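Alkaline phosphatase D (Bacillus subtilis, PDB 2YEQ) hydrolyses phosphate esters, acting as a phosphodiesterase with an iron- and calcium-containing active site. Local coordinates at residues M246-S251 and M259-H264. Residues are numbered along the deposited sequence; the frame is centred on the assembly and turned at random.
Sequences MPLRIS and MQLYRH. With PE5 (3,6,9,12,15,18,21,24-octaoxahexacosan-1-ol), chain V.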
loop_
_atom_site.group_PDB
_atom_site.type_symbol
_atom_site.label_atom_id
_atom_site.label_comp_id
_atom_site.label_asym_id
_atom_site.label_seq_id
_atom_site.Cartn_x
_atom_site.Cartn_y
_atom_site.Cartn_z
ATOM N N MET A 246 -3.467 4.162 11.849
ATOM C CA MET A 246 -3.889 3.006 11.049
ATOM C C MET A 246 -4.695 2.009 11.853
ATOM O O MET A 246 -4.412 1.768 13.033
ATOM C CB MET A 246 -2.664 2.306 10.462
ATOM C CG MET A 246 -1.951 3.079 9.397
ATOM S SD MET A 246 -3.015 3.483 7.985
ATOM C CE MET A 246 -1.939 4.334 6.895
ATOM N N PRO A 247 -5.672 1.364 11.210
ATOM C CA PRO A 247 -6.542 0.411 11.910
ATOM C C PRO A 247 -5.885 -0.963 12.051
ATOM O O PRO A 247 -6.278 -1.928 11.391
ATOM C CB PRO A 247 -7.773 0.342 11.010
ATOM C CG PRO A 247 -7.222 0.521 9.655
ATOM C CD PRO A 247 -6.098 1.543 9.813
ATOM N N LEU A 248 -4.902 -1.028 12.938
ATOM C CA LEU A 248 -4.116 -2.227 13.222
ATOM C C LEU A 248 -4.479 -2.827 14.565
ATOM O O LEU A 248 -4.949 -2.139 15.460
ATOM C CB LEU A 248 -2.632 -1.843 13.216
ATOM C CG LEU A 248 -2.096 -1.291 11.886
ATOM C CD1 LEU A 248 -0.651 -0.827 12.012
ATOM C CD2 LEU A 248 -2.184 -2.315 10.742
ATOM N N ARG A 249 -4.221 -4.113 14.728
ATOM C CA ARG A 249 -4.437 -4.792 16.008
ATOM C C ARG A 249 -3.299 -4.524 16.993
ATOM O O ARG A 249 -2.271 -4.005 16.607
ATOM C CB ARG A 249 -4.619 -6.289 15.775
ATOM C CG ARG A 249 -5.920 -6.565 15.068
ATOM C CD ARG A 249 -6.184 -8.011 14.851
ATOM N NE ARG A 249 -7.441 -8.185 14.111
ATOM C CZ ARG A 249 -8.642 -8.365 14.656
ATOM N NH1 ARG A 249 -8.813 -8.399 15.965
ATOM N NH2 ARG A 249 -9.698 -8.517 13.876
ATOM N N ILE A 250 -3.509 -4.861 18.260
ATOM C CA ILE A 250 -2.576 -4.489 19.336
ATOM C C ILE A 250 -1.177 -5.174 19.198
ATOM O O ILE A 250 -0.153 -4.629 19.624
ATOM C CB ILE A 250 -3.221 -4.745 20.736
ATOM C CG1 ILE A 250 -2.450 -3.985 21.838
ATOM C CG2 ILE A 250 -3.333 -6.241 21.025
ATOM C CD1 ILE A 250 -2.451 -2.461 21.647
ATOM N N SER A 251 -1.131 -6.321 18.531
ATOM C CA SER A 251 0.138 -6.990 18.280
ATOM C C SER A 251 1.028 -6.197 17.317
ATOM O O SER A 251 2.213 -6.473 17.225
ATOM C CB SER A 251 -0.112 -8.399 17.747
ATOM O OG SER A 251 -0.913 -8.311 16.574
ATOM N N MET A 259 8.370 -2.995 14.916
ATOM C CA MET A 259 6.910 -3.067 14.816
ATOM C C MET A 259 6.459 -4.249 13.944
ATOM O O MET A 259 6.883 -4.375 12.793
ATOM C CB MET A 259 6.391 -1.750 14.249
ATOM C CG MET A 259 4.881 -1.662 14.132
ATOM S SD MET A 259 4.314 0.028 13.818
ATOM C CE MET A 259 2.683 -0.316 13.106
ATOM N N GLN A 260 5.598 -5.101 14.499
ATOM C CA GLN A 260 5.128 -6.280 13.773
ATOM C C GLN A 260 4.032 -5.856 12.790
ATOM O O GLN A 260 2.917 -5.576 13.199
ATOM C CB GLN A 260 4.599 -7.335 14.735
ATOM C CG GLN A 260 4.153 -8.637 14.065
ATOM C CD GLN A 260 5.302 -9.288 13.311
ATOM O OE1 GLN A 260 6.382 -9.466 13.863
ATOM N NE2 GLN A 260 5.085 -9.618 12.058
ATOM N N LEU A 261 4.367 -5.780 11.509
ATOM C CA LEU A 261 3.390 -5.434 10.497
ATOM C C LEU A 261 3.094 -6.616 9.555
ATOM O O LEU A 261 1.953 -6.794 9.136
ATOM C CB LEU A 261 3.822 -4.228 9.702
ATOM C CG LEU A 261 2.735 -3.508 8.892
ATOM C CD1 LEU A 261 1.555 -3.030 9.789
ATOM C CD2 LEU A 261 3.321 -2.352 8.144
ATOM N N TYR A 262 4.090 -7.432 9.207
ATOM C CA TYR A 262 3.762 -8.578 8.359
ATOM C C TYR A 262 2.781 -9.513 9.053
ATOM O O TYR A 262 2.833 -9.711 10.261
ATOM C CB TYR A 262 5.000 -9.286 7.791
ATOM C CG TYR A 262 5.823 -10.127 8.729
ATOM C CD1 TYR A 262 5.459 -11.428 9.033
ATOM C CD2 TYR A 262 7.030 -9.642 9.229
ATOM C CE1 TYR A 262 6.260 -12.227 9.850
ATOM C CE2 TYR A 262 7.834 -10.420 10.037
ATOM C CZ TYR A 262 7.460 -11.698 10.342
ATOM O OH TYR A 262 8.279 -12.435 11.137
ATOM N N ARG A 263 1.814 -10.012 8.283
ATOM C CA ARG A 263 0.747 -10.797 8.851
ATOM C C ARG A 263 -0.019 -11.560 7.765
ATOM O O ARG A 263 0.141 -11.306 6.574
ATOM C CB ARG A 263 -0.221 -9.920 9.652
ATOM C CG ARG A 263 -0.809 -8.753 8.876
ATOM C CD ARG A 263 -1.206 -7.618 9.836
ATOM N NE ARG A 263 -2.017 -6.536 9.245
ATOM C CZ ARG A 263 -1.594 -5.594 8.417
ATOM N NH1 ARG A 263 -0.326 -5.511 8.005
ATOM N NH2 ARG A 263 -2.447 -4.679 8.018
ATOM N N HIS A 264 -0.806 -12.522 8.211
ATOM C CA HIS A 264 -1.482 -13.431 7.302
ATOM C C HIS A 264 -2.954 -13.624 7.668
ATOM O O HIS A 264 -3.329 -13.624 8.827
ATOM C CB HIS A 264 -0.747 -14.776 7.291
ATOM C CG HIS A 264 -1.529 -15.888 6.665
ATOM N ND1 HIS A 264 -2.421 -16.663 7.377
ATOM C CD2 HIS A 264 -1.568 -16.341 5.387
ATOM C CE1 HIS A 264 -2.974 -17.547 6.564
ATOM N NE2 HIS A 264 -2.478 -17.370 5.349
HETATM C C50 PE5 V . 5.582 -13.855 14.229
HETATM O O1 PE5 V . 4.587 -12.968 13.713
HETATM C C1 PE5 V . 3.576 -13.616 12.925
HETATM C C2 PE5 V . 2.667 -12.574 12.268
HETATM O O2 PE5 V . 1.566 -12.273 13.135
HETATM C C3 PE5 V . 0.979 -10.969 12.988
HETATM C C4 PE5 V . 0.340 -10.510 14.287
HETATM O O HOH W 1 4.513 -4.844 17.198
#
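Arg263 NH2 makes a salt bridge to Asp17 OD1 and a hydrogen bond to Val206 O, while Leu248 CD2 lies over one face of the guanidinium, 3.6 Å from Arg263 NH2. The arginine's other terminal nitrogen, Arg263 NH1, donates a 2.8 Å bond to Leu261 O, at the edge of the guanidinium and close to its plane. Arginine suits this buried place: its planar cation can serve several acceptors at its rim while offering a face to a hydrocarbon. The fork of Leu248 lets it touch an apolar pair as well: CD1 meets Met259 CE at 3.5 Å and Leu261 CD1 at 3.8 Å, the extended chain of Met259 carrying its methyl to the leucine. In this calcineurin-like phosphatase, the contact joins the loop after helix 228-245 to the lead-in and first residue of strand 263-267, an outermost strand of the seven-stranded mixed sheet. Toward the surface a water bridges Ser251 O and Gln260 N. Ser251 O also lies 3.6 Å from Gln260 CB, but the glutamine, bent at chi2 (60°), brings NE2 over the centre of the Tyr262 ring, 3.2 Å above its plane, and is long enough to donate to Tyr262 O at 2.9 Å. A leucine in place of Gln260 would probably leave the Tyr262 carbonyl and ring without this nitrogen. A polyether (PE5) passes Ser251, Gln260 and Arg263, its C4 3.4 Å from Ser251 OG.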